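Local atomic coordinates of spike protein P5 (Enterobacteria phage PRD1, PDB entry 1YQ5), a protein that forms, as a homotrimer together with P31 and P2, the spike complexes at the five-fold vertices of the phage capsid and is essential for infectivity. Residues Ile51-Gly56 / Asp118-Ser123; Gly59-Thr64 / Ile107-Leu112; Val67-Val72 / Ser132-Asn137; Gly75-Arg80 / Leu124-Ala129. All blocks are in the same frame, centred on the assembly; numbering follows the deposited sequence.

Contact 1: residues Ile51-Gly56 / Asp118-Ser123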
loop_
_atom_site.group_PDB
_atom_site.type_symbol
_atom_site.label_atom_id
_atom_site.label_comp_id
_atom_site.label_asym_id
_atom_site.label_seq_id
_atom_site.Cartn_x
_atom_site.Cartn_y
_atom_site.Cartn_z
ATOM N N ILE A 51 10.827 6.231 13.988
ATOM C CA ILE A 51 11.776 6.722 12.997
ATOM C C ILE A 51 11.712 8.244 13.012
ATOM O O ILE A 51 10.675 8.838 12.706
ATOM C CB ILE A 51 11.465 6.201 11.579
ATOM C CG1 ILE A 51 11.666 4.685 11.529
ATOM C CG2 ILE A 51 12.392 6.871 10.565
ATOM C CD1 ILE A 51 11.429 4.078 10.156
ATOM N N GLN A 52 12.827 8.863 13.385
ATOM C CA GLN A 52 12.932 10.315 13.479
ATOM C C GLN A 52 13.105 10.989 12.124
ATOM O O GLN A 52 13.824 10.488 11.256
ATOM C CB GLN A 52 14.143 10.704 14.336
ATOM C CG GLN A 52 14.218 10.078 15.722
ATOM C CD GLN A 52 13.189 10.643 16.673
ATOM O OE1 GLN A 52 12.888 11.840 16.642
ATOM N NE2 GLN A 52 12.655 9.794 17.539
ATOM N N LEU A 53 12.447 12.131 11.951
ATOM C CA LEU A 53 12.582 12.914 10.726
ATOM C C LEU A 53 13.406 14.133 11.122
ATOM O O LEU A 53 13.011 14.885 12.011
ATOM C CB LEU A 53 11.220 13.366 10.190
ATOM C CG LEU A 53 10.463 12.374 9.301
ATOM C CD1 LEU A 53 10.057 11.155 10.110
ATOM C CD2 LEU A 53 9.242 13.054 8.705
ATOM N N ALA A 54 14.552 14.314 10.472
ATOM C CA ALA A 54 15.437 15.439 10.774
ATOM C C ALA A 54 14.791 16.779 10.434
ATOM O O ALA A 54 13.927 16.862 9.559
ATOM C CB ALA A 54 16.752 15.285 10.015
ATOM N N ALA A 55 15.217 17.827 11.132
ATOM C CA ALA A 55 14.689 19.165 10.908
ATOM C C ALA A 55 14.860 19.556 9.443
ATOM O O ALA A 55 15.867 19.228 8.821
ATOM C CB ALA A 55 15.417 20.170 11.806
ATOM N N GLY A 56 13.866 20.252 8.900
ATOM C CA GLY A 56 13.931 20.686 7.518
ATOM C C GLY A 56 13.517 19.630 6.510
ATOM O O GLY A 56 13.588 19.871 5.305
ATOM N N ASP A 118 8.519 15.104 15.682
ATOM C CA ASP A 118 8.720 14.700 14.291
ATOM C C ASP A 118 9.206 13.259 14.199
ATOM O O ASP A 118 10.351 12.997 13.826
ATOM C CB ASP A 118 9.730 15.630 13.610
ATOM C CG ASP A 118 9.334 17.091 13.708
ATOM O OD1 ASP A 118 8.121 17.378 13.634
ATOM O OD2 ASP A 118 10.233 17.951 13.843
ATOM N N VAL A 119 8.324 12.325 14.527
ATOM C CA VAL A 119 8.688 10.919 14.499
ATOM C C VAL A 119 7.563 10.027 14.000
ATOM O O VAL A 119 6.409 10.184 14.389
ATOM C CB VAL A 119 9.111 10.431 15.909
ATOM C CG1 VAL A 119 7.997 10.697 16.908
ATOM C CG2 VAL A 119 9.437 8.936 15.879
ATOM N N LEU A 120 7.913 9.102 13.118
ATOM C CA LEU A 120 6.949 8.148 12.594
ATOM C C LEU A 120 6.895 7.037 13.637
ATOM O O LEU A 120 7.928 6.451 13.972
ATOM C CB LEU A 120 7.433 7.586 11.256
ATOM C CG LEU A 120 7.413 8.551 10.067
ATOM C CD1 LEU A 120 8.217 7.972 8.916
ATOM C CD2 LEU A 120 5.972 8.802 9.645
ATOM N N LYS A 121 5.704 6.763 14.161
ATOM C CA LYS A 121 5.545 5.721 15.169
ATOM C C LYS A 121 4.888 4.489 14.553
ATOM O O LYS A 121 3.949 4.604 13.765
ATOM C CB LYS A 121 4.710 6.244 16.337
ATOM C CG LYS A 121 5.356 7.413 17.081
ATOM C CD LYS A 121 4.479 7.893 18.230
ATOM C CE LYS A 121 5.157 9.003 19.022
ATOM N NZ LYS A 121 4.314 9.462 20.163
ATOM N N PHE A 122 5.388 3.312 14.915
ATOM C CA PHE A 122 4.865 2.066 14.367
ATOM C C PHE A 122 4.410 1.078 15.433
ATOM O O PHE A 122 5.005 0.988 16.513
ATOM C CB PHE A 122 5.931 1.379 13.501
ATOM C CG PHE A 122 6.447 2.232 12.378
ATOM C CD1 PHE A 122 7.405 3.216 12.613
ATOM C CD2 PHE A 122 5.967 2.058 11.082
ATOM C CE1 PHE A 122 7.880 4.015 11.573
ATOM C CE2 PHE A 122 6.433 2.851 10.035
ATOM C CZ PHE A 122 7.394 3.835 10.283
ATOM N N SER A 123 3.364 0.324 15.111
ATOM C CA SER A 123 2.843 -0.690 16.017
ATOM C C SER A 123 1.943 -1.672 15.286
ATOM O O SER A 123 1.320 -1.340 14.274
ATOM C CB SER A 123 2.050 -0.055 17.162
ATOM O OG SER A 123 1.690 -1.042 18.121
HETATM O O HOH W 1 12.881 17.302 13.495
#

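Contact 2: residues Gly59-Thr64 / Ile107-Leu112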
loop_
_atom_site.group_PDB
_atom_site.type_symbol
_atom_site.label_atom_id
_atom_site.label_comp_id
_atom_site.label_asym_id
_atom_site.label_seq_id
_atom_site.Cartn_x
_atom_site.Cartn_y
_atom_site.Cartn_z
ATOM N N GLY A 59 7.797 16.979 3.824
ATOM C CA GLY A 59 7.616 16.467 2.479
ATOM C C GLY A 59 6.762 15.218 2.404
ATOM O O GLY A 59 6.045 14.879 3.353
ATOM N N LEU A 60 6.840 14.531 1.268
ATOM C CA LEU A 60 6.070 13.317 1.039
ATOM C C LEU A 60 6.905 12.096 1.379
ATOM O O LEU A 60 8.065 11.988 0.971
ATOM C CB LEU A 60 5.621 13.242 -0.421
ATOM C CG LEU A 60 4.602 14.296 -0.859
ATOM C CD1 LEU A 60 4.428 14.251 -2.370
ATOM C CD2 LEU A 60 3.269 14.036 -0.156
ATOM N N TYR A 61 6.304 11.180 2.129
ATOM C CA TYR A 61 6.983 9.965 2.544
ATOM C C TYR A 61 6.218 8.703 2.182
ATOM O O TYR A 61 5.008 8.622 2.393
ATOM C CB TYR A 61 7.212 9.977 4.057
ATOM C CG TYR A 61 8.272 10.950 4.507
ATOM C CD1 TYR A 61 8.014 12.319 4.574
ATOM C CD2 TYR A 61 9.554 10.504 4.826
ATOM C CE1 TYR A 61 9.016 13.220 4.948
ATOM C CE2 TYR A 61 10.555 11.389 5.198
ATOM C CZ TYR A 61 10.285 12.744 5.256
ATOM O OH TYR A 61 11.297 13.615 5.603
ATOM N N GLN A 62 6.936 7.728 1.633
ATOM C CA GLN A 62 6.347 6.441 1.285
ATOM C C GLN A 62 6.760 5.522 2.424
ATOM O O GLN A 62 7.947 5.381 2.724
ATOM C CB GLN A 62 6.901 5.918 -0.042
ATOM C CG GLN A 62 6.430 4.507 -0.397
ATOM C CD GLN A 62 4.916 4.354 -0.362
ATOM O OE1 GLN A 62 4.186 5.125 -0.986
ATOM N NE2 GLN A 62 4.437 3.346 0.367
ATOM N N ILE A 63 5.774 4.899 3.055
ATOM C CA ILE A 63 6.018 4.039 4.199
ATOM C C ILE A 63 5.367 2.669 4.072
ATOM O O ILE A 63 4.229 2.548 3.607
ATOM C CB ILE A 63 5.474 4.713 5.469
ATOM C CG1 ILE A 63 6.148 6.075 5.652
ATOM C CG2 ILE A 63 5.682 3.818 6.676
ATOM C CD1 ILE A 63 5.382 7.015 6.558
ATOM N N THR A 64 6.094 1.642 4.497
ATOM C CA THR A 64 5.584 0.282 4.470
ATOM C C THR A 64 6.024 -0.476 5.710
ATOM O O THR A 64 7.174 -0.382 6.134
ATOM C CB THR A 64 6.091 -0.519 3.243
ATOM O OG1 THR A 64 5.519 0.014 2.044
ATOM C CG2 THR A 64 5.703 -1.998 3.371
ATOM N N ILE A 107 2.223 9.595 2.515
ATOM C CA ILE A 107 1.636 10.681 3.283
ATOM C C ILE A 107 2.521 11.915 3.300
ATOM O O ILE A 107 3.715 11.843 2.993
ATOM C CB ILE A 107 1.415 10.250 4.745
ATOM C CG1 ILE A 107 2.762 9.870 5.375
ATOM C CG2 ILE A 107 0.455 9.077 4.808
ATOM C CD1 ILE A 107 2.697 9.539 6.858
ATOM N N TYR A 108 1.925 13.050 3.655
ATOM C CA TYR A 108 2.681 14.287 3.759
ATOM C C TYR A 108 3.043 14.460 5.226
ATOM O O TYR A 108 2.184 14.338 6.103
ATOM C CB TYR A 108 1.863 15.498 3.317
ATOM C CG TYR A 108 2.661 16.775 3.441
ATOM C CD1 TYR A 108 3.636 17.097 2.500
ATOM C CD2 TYR A 108 2.497 17.622 4.539
ATOM C CE1 TYR A 108 4.438 18.225 2.648
ATOM C CE2 TYR A 108 3.295 18.757 4.696
ATOM C CZ TYR A 108 4.263 19.048 3.745
ATOM O OH TYR A 108 5.064 20.155 3.887
ATOM N N CYS A 109 4.312 14.741 5.491
ATOM C CA CYS A 109 4.775 14.927 6.858
ATOM C C CYS A 109 5.313 16.328 7.068
ATOM O O CYS A 109 6.231 16.764 6.364
ATOM C CB CYS A 109 5.894 13.935 7.196
ATOM S SG CYS A 109 5.414 12.199 7.186
ATOM N N ASN A 110 4.739 17.035 8.031
ATOM C CA ASN A 110 5.224 18.364 8.354
ATOM C C ASN A 110 6.228 18.160 9.479
ATOM O O ASN A 110 5.915 17.526 10.486
ATOM C CB ASN A 110 4.088 19.268 8.839
ATOM C CG ASN A 110 4.584 20.641 9.249
ATOM O OD1 ASN A 110 5.273 21.312 8.485
ATOM N ND2 ASN A 110 4.239 21.062 10.458
ATOM N N VAL A 111 7.438 18.675 9.299
ATOM C CA VAL A 111 8.469 18.544 10.318
ATOM C C VAL A 111 8.580 19.878 11.046
ATOM O O VAL A 111 8.953 20.886 10.454
ATOM C CB VAL A 111 9.823 18.178 9.685
ATOM C CG1 VAL A 111 10.917 18.166 10.750
ATOM C CG2 VAL A 111 9.716 16.809 9.016
ATOM N N LEU A 112 8.242 19.873 12.330
ATOM C CA LEU A 112 8.272 21.081 13.145
ATOM C C LEU A 112 9.667 21.478 13.605
ATOM O O LEU A 112 9.906 22.636 13.947
ATOM C CB LEU A 112 7.381 20.892 14.374
ATOM C CG LEU A 112 5.901 20.616 14.100
ATOM C CD1 LEU A 112 5.234 20.081 15.354
ATOM C CD2 LEU A 112 5.221 21.893 13.626
#

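Contact 3: residues Val67-Val72 / Ser132-Asn137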
loop_
_atom_site.group_PDB
_atom_site.type_symbol
_atom_site.label_atom_id
_atom_site.label_comp_id
_atom_site.label_asym_id
_atom_site.label_seq_id
_atom_site.Cartn_x
_atom_site.Cartn_y
_atom_site.Cartn_z
ATOM N N VAL A 67 4.552 -7.763 8.343
ATOM C CA VAL A 67 4.819 -8.732 9.388
ATOM C C VAL A 67 4.427 -10.135 8.966
ATOM O O VAL A 67 3.434 -10.335 8.265
ATOM C CB VAL A 67 4.056 -8.412 10.703
ATOM C CG1 VAL A 67 2.554 -8.421 10.458
ATOM C CG2 VAL A 67 4.408 -9.442 11.770
ATOM N N LYS A 68 5.249 -11.089 9.385
ATOM C CA LYS A 68 5.012 -12.504 9.170
ATOM C C LYS A 68 5.295 -13.127 10.535
ATOM O O LYS A 68 6.323 -12.844 11.152
ATOM C CB LYS A 68 5.975 -13.112 8.136
ATOM C CG LYS A 68 5.692 -12.783 6.673
ATOM C CD LYS A 68 4.246 -13.069 6.274
ATOM C CE LYS A 68 3.786 -14.486 6.631
ATOM N NZ LYS A 68 4.535 -15.577 5.934
ATOM N N ASN A 69 4.360 -13.936 11.014
ATOM C CA ASN A 69 4.497 -14.649 12.280
ATOM C C ASN A 69 3.712 -15.916 11.989
ATOM O O ASN A 69 2.581 -16.104 12.451
ATOM C CB ASN A 69 3.869 -13.864 13.433
ATOM C CG ASN A 69 4.188 -14.473 14.785
ATOM O OD1 ASN A 69 3.720 -15.567 15.111
ATOM N ND2 ASN A 69 4.997 -13.776 15.575
ATOM N N ASN A 70 4.341 -16.768 11.184
ATOM C CA ASN A 70 3.769 -18.015 10.704
ATOM C C ASN A 70 3.097 -18.937 11.704
ATOM O O ASN A 70 2.269 -19.757 11.312
ATOM C CB ASN A 70 4.836 -18.777 9.914
ATOM C CG ASN A 70 5.303 -18.006 8.694
ATOM O OD1 ASN A 70 4.936 -16.842 8.514
ATOM N ND2 ASN A 70 6.107 -18.644 7.850
ATOM N N THR A 71 3.434 -18.809 12.981
ATOM C CA THR A 71 2.831 -19.650 14.007
ATOM C C THR A 71 1.519 -19.092 14.560
ATOM O O THR A 71 0.907 -19.691 15.449
ATOM C CB THR A 71 3.810 -19.894 15.163
ATOM O OG1 THR A 71 4.417 -18.654 15.552
ATOM C CG2 THR A 71 4.889 -20.882 14.724
ATOM N N VAL A 72 1.097 -17.938 14.049
ATOM C CA VAL A 72 -0.169 -17.338 14.467
ATOM C C VAL A 72 -0.956 -17.128 13.180
ATOM O O VAL A 72 -0.708 -16.185 12.423
ATOM C CB VAL A 72 0.041 -15.997 15.209
ATOM C CG1 VAL A 72 -1.299 -15.311 15.450
ATOM C CG2 VAL A 72 0.730 -16.259 16.552
ATOM N N SER A 132 5.479 -13.892 19.130
ATOM C CA SER A 132 6.827 -14.093 19.647
ATOM C C SER A 132 7.711 -14.798 18.623
ATOM O O SER A 132 8.757 -15.346 18.966
ATOM C CB SER A 132 6.782 -14.912 20.942
ATOM O OG SER A 132 6.243 -16.199 20.706
ATOM N N ASN A 133 7.287 -14.774 17.364
ATOM C CA ASN A 133 8.030 -15.419 16.279
ATOM C C ASN A 133 7.759 -14.599 15.026
ATOM O O ASN A 133 7.354 -15.122 13.990
ATOM C CB ASN A 133 7.530 -16.857 16.105
ATOM C CG ASN A 133 8.100 -17.532 14.871
ATOM O OD1 ASN A 133 9.291 -17.420 14.582
ATOM N ND2 ASN A 133 7.249 -18.248 14.141
ATOM N N TYR A 134 8.012 -13.300 15.134
ATOM C CA TYR A 134 7.738 -12.370 14.054
ATOM C C TYR A 134 8.936 -11.789 13.323
ATOM O O TYR A 134 10.022 -11.649 13.877
ATOM C CB TYR A 134 6.902 -11.213 14.611
ATOM C CG TYR A 134 7.596 -10.471 15.740
ATOM C CD1 TYR A 134 8.502 -9.446 15.473
ATOM C CD2 TYR A 134 7.382 -10.826 17.073
ATOM C CE1 TYR A 134 9.182 -8.792 16.502
ATOM C CE2 TYR A 134 8.057 -10.178 18.112
ATOM C CZ TYR A 134 8.956 -9.165 17.815
ATOM O OH TYR A 134 9.640 -8.532 18.823
ATOM N N ILE A 135 8.717 -11.471 12.054
ATOM C CA ILE A 135 9.723 -10.816 11.239
ATOM C C ILE A 135 8.972 -9.600 10.725
ATOM O O ILE A 135 8.040 -9.717 9.927
ATOM C CB ILE A 135 10.191 -11.665 10.049
ATOM C CG1 ILE A 135 10.986 -12.872 10.550
ATOM C CG2 ILE A 135 11.091 -10.814 9.142
ATOM C CD1 ILE A 135 12.238 -12.485 11.324
ATOM N N ILE A 136 9.359 -8.437 11.229
ATOM C CA ILE A 136 8.726 -7.192 10.849
ATOM C C ILE A 136 9.710 -6.341 10.065
ATOM O O ILE A 136 10.870 -6.185 10.458
ATOM C CB ILE A 136 8.257 -6.410 12.102
ATOM C CG1 ILE A 136 7.199 -7.227 12.846
ATOM C CG2 ILE A 136 7.704 -5.042 11.701
ATOM C CD1 ILE A 136 6.752 -6.604 14.157
ATOM N N ASN A 137 9.248 -5.820 8.937
ATOM C CA ASN A 137 10.071 -4.957 8.108
ATOM C C ASN A 137 9.386 -3.607 8.028
ATOM O O ASN A 137 8.180 -3.525 7.781
ATOM C CB ASN A 137 10.235 -5.549 6.709
ATOM C CG ASN A 137 11.217 -6.704 6.683
ATOM O OD1 ASN A 137 12.436 -6.501 6.712
ATOM N ND2 ASN A 137 10.694 -7.917 6.642
HETATM O O HOH W 2 7.413 -16.336 11.509
HETATM O O HOH W 3 4.183 -16.322 17.992
#

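Contact 4: residues Gly75-Arg80 / Leu124-Ala129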
loop_
_atom_site.group_PDB
_atom_site.type_symbol
_atom_site.label_atom_id
_atom_site.label_comp_id
_atom_site.label_asym_id
_atom_site.label_seq_id
_atom_site.Cartn_x
_atom_site.Cartn_y
_atom_site.Cartn_z
ATOM N N GLY A 75 -7.328 -15.005 13.883
ATOM C CA GLY A 75 -7.597 -13.620 14.224
ATOM C C GLY A 75 -7.190 -12.667 13.114
ATOM O O GLY A 75 -7.069 -13.060 11.950
ATOM N N ASN A 76 -6.979 -11.409 13.479
ATOM C CA ASN A 76 -6.589 -10.387 12.517
ATOM C C ASN A 76 -5.343 -9.652 12.966
ATOM O O ASN A 76 -5.210 -9.295 14.137
ATOM C CB ASN A 76 -7.707 -9.358 12.346
ATOM C CG ASN A 76 -8.984 -9.971 11.834
ATOM O OD1 ASN A 76 -9.049 -10.429 10.698
ATOM N ND2 ASN A 76 -10.011 -9.997 12.679
ATOM N N TYR A 77 -4.423 -9.445 12.034
ATOM C CA TYR A 77 -3.228 -8.688 12.340
ATOM C C TYR A 77 -3.636 -7.227 12.203
ATOM O O TYR A 77 -4.213 -6.827 11.186
ATOM C CB TYR A 77 -2.102 -9.026 11.365
ATOM C CG TYR A 77 -1.389 -10.309 11.723
ATOM C CD1 TYR A 77 -1.852 -11.542 11.268
ATOM C CD2 TYR A 77 -0.270 -10.288 12.551
ATOM C CE1 TYR A 77 -1.210 -12.732 11.635
ATOM C CE2 TYR A 77 0.374 -11.465 12.927
ATOM C CZ TYR A 77 -0.098 -12.681 12.466
ATOM O OH TYR A 77 0.547 -13.836 12.843
ATOM N N LEU A 78 -3.368 -6.447 13.244
ATOM C CA LEU A 78 -3.709 -5.031 13.256
ATOM C C LEU A 78 -2.430 -4.217 13.108
ATOM O O LEU A 78 -1.472 -4.419 13.856
ATOM C CB LEU A 78 -4.392 -4.665 14.575
ATOM C CG LEU A 78 -5.516 -5.593 15.041
ATOM C CD1 LEU A 78 -6.074 -5.068 16.351
ATOM C CD2 LEU A 78 -6.612 -5.678 13.981
ATOM N N LEU A 79 -2.413 -3.301 12.145
ATOM C CA LEU A 79 -1.229 -2.477 11.927
ATOM C C LEU A 79 -1.549 -0.999 12.025
ATOM O O LEU A 79 -2.618 -0.555 11.605
ATOM C CB LEU A 79 -0.604 -2.783 10.564
ATOM C CG LEU A 79 0.009 -4.175 10.406
ATOM C CD1 LEU A 79 -1.093 -5.206 10.290
ATOM C CD2 LEU A 79 0.895 -4.211 9.165
ATOM N N ARG A 80 -0.615 -0.237 12.580
ATOM C CA ARG A 80 -0.813 1.194 12.733
ATOM C C ARG A 80 0.466 2.005 12.595
ATOM O O ARG A 80 1.523 1.627 13.108
ATOM C CB ARG A 80 -1.438 1.499 14.098
ATOM C CG ARG A 80 -1.650 2.981 14.360
ATOM C CD ARG A 80 -2.160 3.218 15.778
ATOM N NE ARG A 80 -1.095 3.083 16.766
ATOM C CZ ARG A 80 -1.301 2.889 18.066
ATOM N NH1 ARG A 80 -2.542 2.794 18.545
ATOM N NH2 ARG A 80 -0.270 2.816 18.896
ATOM N N LEU A 124 1.893 -2.891 15.807
ATOM C CA LEU A 124 1.049 -3.933 15.242
ATOM C C LEU A 124 0.900 -5.042 16.274
ATOM O O LEU A 124 1.642 -5.089 17.259
ATOM C CB LEU A 124 1.660 -4.480 13.940
ATOM C CG LEU A 124 3.009 -5.208 13.948
ATOM C CD1 LEU A 124 2.871 -6.578 14.612
ATOM C CD2 LEU A 124 3.490 -5.379 12.513
ATOM N N CYS A 125 -0.069 -5.918 16.051
ATOM C CA CYS A 125 -0.327 -7.042 16.939
ATOM C C CYS A 125 -1.300 -7.930 16.206
ATOM O O CYS A 125 -1.651 -7.660 15.060
ATOM C CB CYS A 125 -1.008 -6.575 18.228
ATOM S SG CYS A 125 -2.779 -6.120 18.005
ATOM N N ASN A 126 -1.706 -9.004 16.866
ATOM C CA ASN A 126 -2.722 -9.890 16.332
ATOM C C ASN A 126 -3.797 -9.682 17.393
ATOM O O ASN A 126 -3.476 -9.598 18.585
ATOM C CB ASN A 126 -2.268 -11.342 16.331
ATOM C CG ASN A 126 -3.341 -12.273 15.809
ATOM O OD1 ASN A 126 -3.444 -12.514 14.599
ATOM N ND2 ASN A 126 -4.166 -12.782 16.712
ATOM N N ASP A 127 -5.057 -9.588 16.988
ATOM C CA ASP A 127 -6.114 -9.335 17.959
ATOM C C ASP A 127 -6.512 -10.529 18.819
ATOM O O ASP A 127 -7.301 -10.381 19.749
ATOM C CB ASP A 127 -7.356 -8.766 17.260
ATOM C CG ASP A 127 -7.973 -9.738 16.267
ATOM O OD1 ASP A 127 -7.524 -10.899 16.186
ATOM O OD2 ASP A 127 -8.917 -9.330 15.562
ATOM N N GLY A 128 -5.963 -11.704 18.525
ATOM C CA GLY A 128 -6.322 -12.878 19.300
ATOM C C GLY A 128 -5.176 -13.638 19.947
ATOM O O GLY A 128 -5.408 -14.582 20.700
ATOM N N ALA A 129 -3.940 -13.244 19.668
ATOM C CA ALA A 129 -2.803 -13.945 20.252
ATOM C C ALA A 129 -1.530 -13.113 20.248
ATOM O O ALA A 129 -1.359 -12.218 19.420
ATOM C CB ALA A 129 -2.568 -15.255 19.509
#

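Contact 1: residues Ile51-Gly56 / Asp118-Ser123
I51 and L120 face each other as an antiparallel hydrogen-bonded pair in one sheet of the beta jelly roll that forms the C-terminal domain of P5. I51 N gives its hydrogen to L120 O at 2.9 Å, and L120 N returns a bond to I51 O. Two residues on, L53 N reaches D118 O at 2.9 Å. Beyond that bond the strands part, and a water takes over: it donates to L53 O and to D118 OD2. The carboxylate suits this turn because it also accepts bonds from the backbone N of L112, G113 and V114; N-H groups and water around the buried group would be expected to stabilise its negative charge.

The side chains of I51, L53 and L120 are turned inward, where branched aliphatics fill the space between the sheets. L53 CD1 rests on L120 CG at 3.7 Å, and Y61 and I63 of the strand 59-68 close over this group from the other sheet. V119, on the opposite face, sets CG2 anti to its backbone N, 3.4 Å from I51 O. At the far end the flat ring of F122 extends the apolar surface: its CE1 lies 3.8 Å from I51 CD1, which approaches the ring obliquely.

Contact 2: residues Gly59-Thr64 / Ile107-Leu112
G59 and C109, then Y61 and I107, are the hydrogen-bonded pairs of an antiparallel register in the second sheet of the jelly roll, with L60 and Y108 as the non-hydrogen-bonded pair between them and the short strand axes at 131°, a marked twist. Each hydrogen-bonded pair makes two bonds; the one from C109 N to G59 O is 2.8 Å long.

On the face turned to the other sheet, C109 SG sits 3.7 Å from Y61 CD1, a sulfur-aromatic contact in which the sulfur lies oblique to the ring. Cysteine fits here as a small, polarisable group that can sit close to the aromatic ring. The Y61 hydroxyl bonds to K57 O, which satisfies the polar end of this otherwise buried side chain, while L53 of the strand 51-53 packs on both residues. Farther along the same face, I63 and I107 meet through their terminal methyls, CD1 to CD1 at 3.7 Å.

The other face looks toward neighbouring subunits: L60 packs on A6, and Y108 on N38, of the second subunit. Between the two, L60 CD2 comes within 4.0 Å of Y108 CB and lies at the edge of the ring, near its plane. Glycine suits position 59 because at its backbone angles (phi 156°, psi -164°) a CB would be jammed against the carbonyl O of the residue before. Y108 holds CG anti to the backbone N (chi1 180°), which starts the ring back toward G59. The ring lies close against the G59 backbone: Y108 CD1 is 3.4 Å from G59 O, and Y108 CE1 is 3.6 Å from G59 CA.

Contact 3: residues Val67-Val72 / Ser132-Asn137
V67 lies alongside I136, the two side chains pointing the same way, with V67 CG2 3.7 Å from I136 CG1. They form a non-hydrogen-bonded pair at the end of two antiparallel jelly-roll strands, and both pack on L124 of the facing sheet, a place suited to beta-branched aliphatics. V67 CG2, anti to its backbone N, also comes 4.2 Å from Y134 CB, while the Y134 hydroxyl bonds to P18 O.

Next along, K68 and I135 exchange two backbone bonds; the shorter, from I135 N to K68 O, is 2.9 Å. The K68 chain bends away from I135, and its NZ serves N70 OD1 and a salt bridge to D87 of the third subunit, which ties this strand end to the neighbouring chain.

From N69 to V72 the chain makes a type I beta turn, closed by a bond from V72 N to N69 O. Polar side chains suit this exposed end. Water joins the segments there, accepting from N70 N and donating to N133 O. T71 and N133 cross at about a right angle: N133 CG is anti to its backbone N (chi1 172°), and N133 ND2 donates to T71 OG1 at 3.2 Å, with the hydroxyl oxygen close to the amide plane.

Contact 4: residues Gly75-Arg80 / Leu124-Ala129
N76 and D127 cross obliquely, their amide and carboxylate planes 72° apart, and both carboxylate oxygens are used. D127 OD1 accepts from N76 N at 2.8 Å, met from above the carboxylate plane, while D127 OD2 takes N76 ND2 at 3.2 Å on its syn side. D127 N bonds in turn to N76 O, so three bonds clasp the strand end. Aspartate suits this place because its short side chain can reach back to a backbone N-H; G75 leaves room, its CA lying 3.4 Å from D127 OD1.

Y77 and N126 come next on the inward face, ring and amide planes steeply inclined, with the end of the N126 amide over one ring face toward the rim. The Y77 hydroxyl bonds to V72 O. On the outward face, L78 CD1 touches C125 SG at 3.8 Å and meets D127 CB at 4.0 Å, its side chain crossing that of D127 at about a right angle; T98 of the second subunit also packs on L78. L79 and L124 lie side by side, L79 CG 3.9 Å from L124 CB, both reaching M65. With Y77 they face the other sheet, as in a two-sheet beta sandwich, here the jelly roll of this domain.

Contacts 1 and 4 lie in one sheet and share the strand 119-126, pairing its beginning with 51-53 and its end with 76-83; their centres are about 23 Å apart. Contacts 2 and 3 similarly share the strand 59-68 of the other sheet. The sheets meet at each end of the sandwich: F122 packs on I63 between contacts 1 and 2, and L124 on V67 between contacts 3 and 4. Contacts 1, 2 and 4 are mostly buried, whereas contact 3 runs out into an exposed, hydrated turn. D118 and D127, which flank the strand 119-126, each bind backbone N-H groups; contact 2 relies more on backbone pairing and aromatic packing. Contacts 2, 3 and 4 also reach neighbouring subunits.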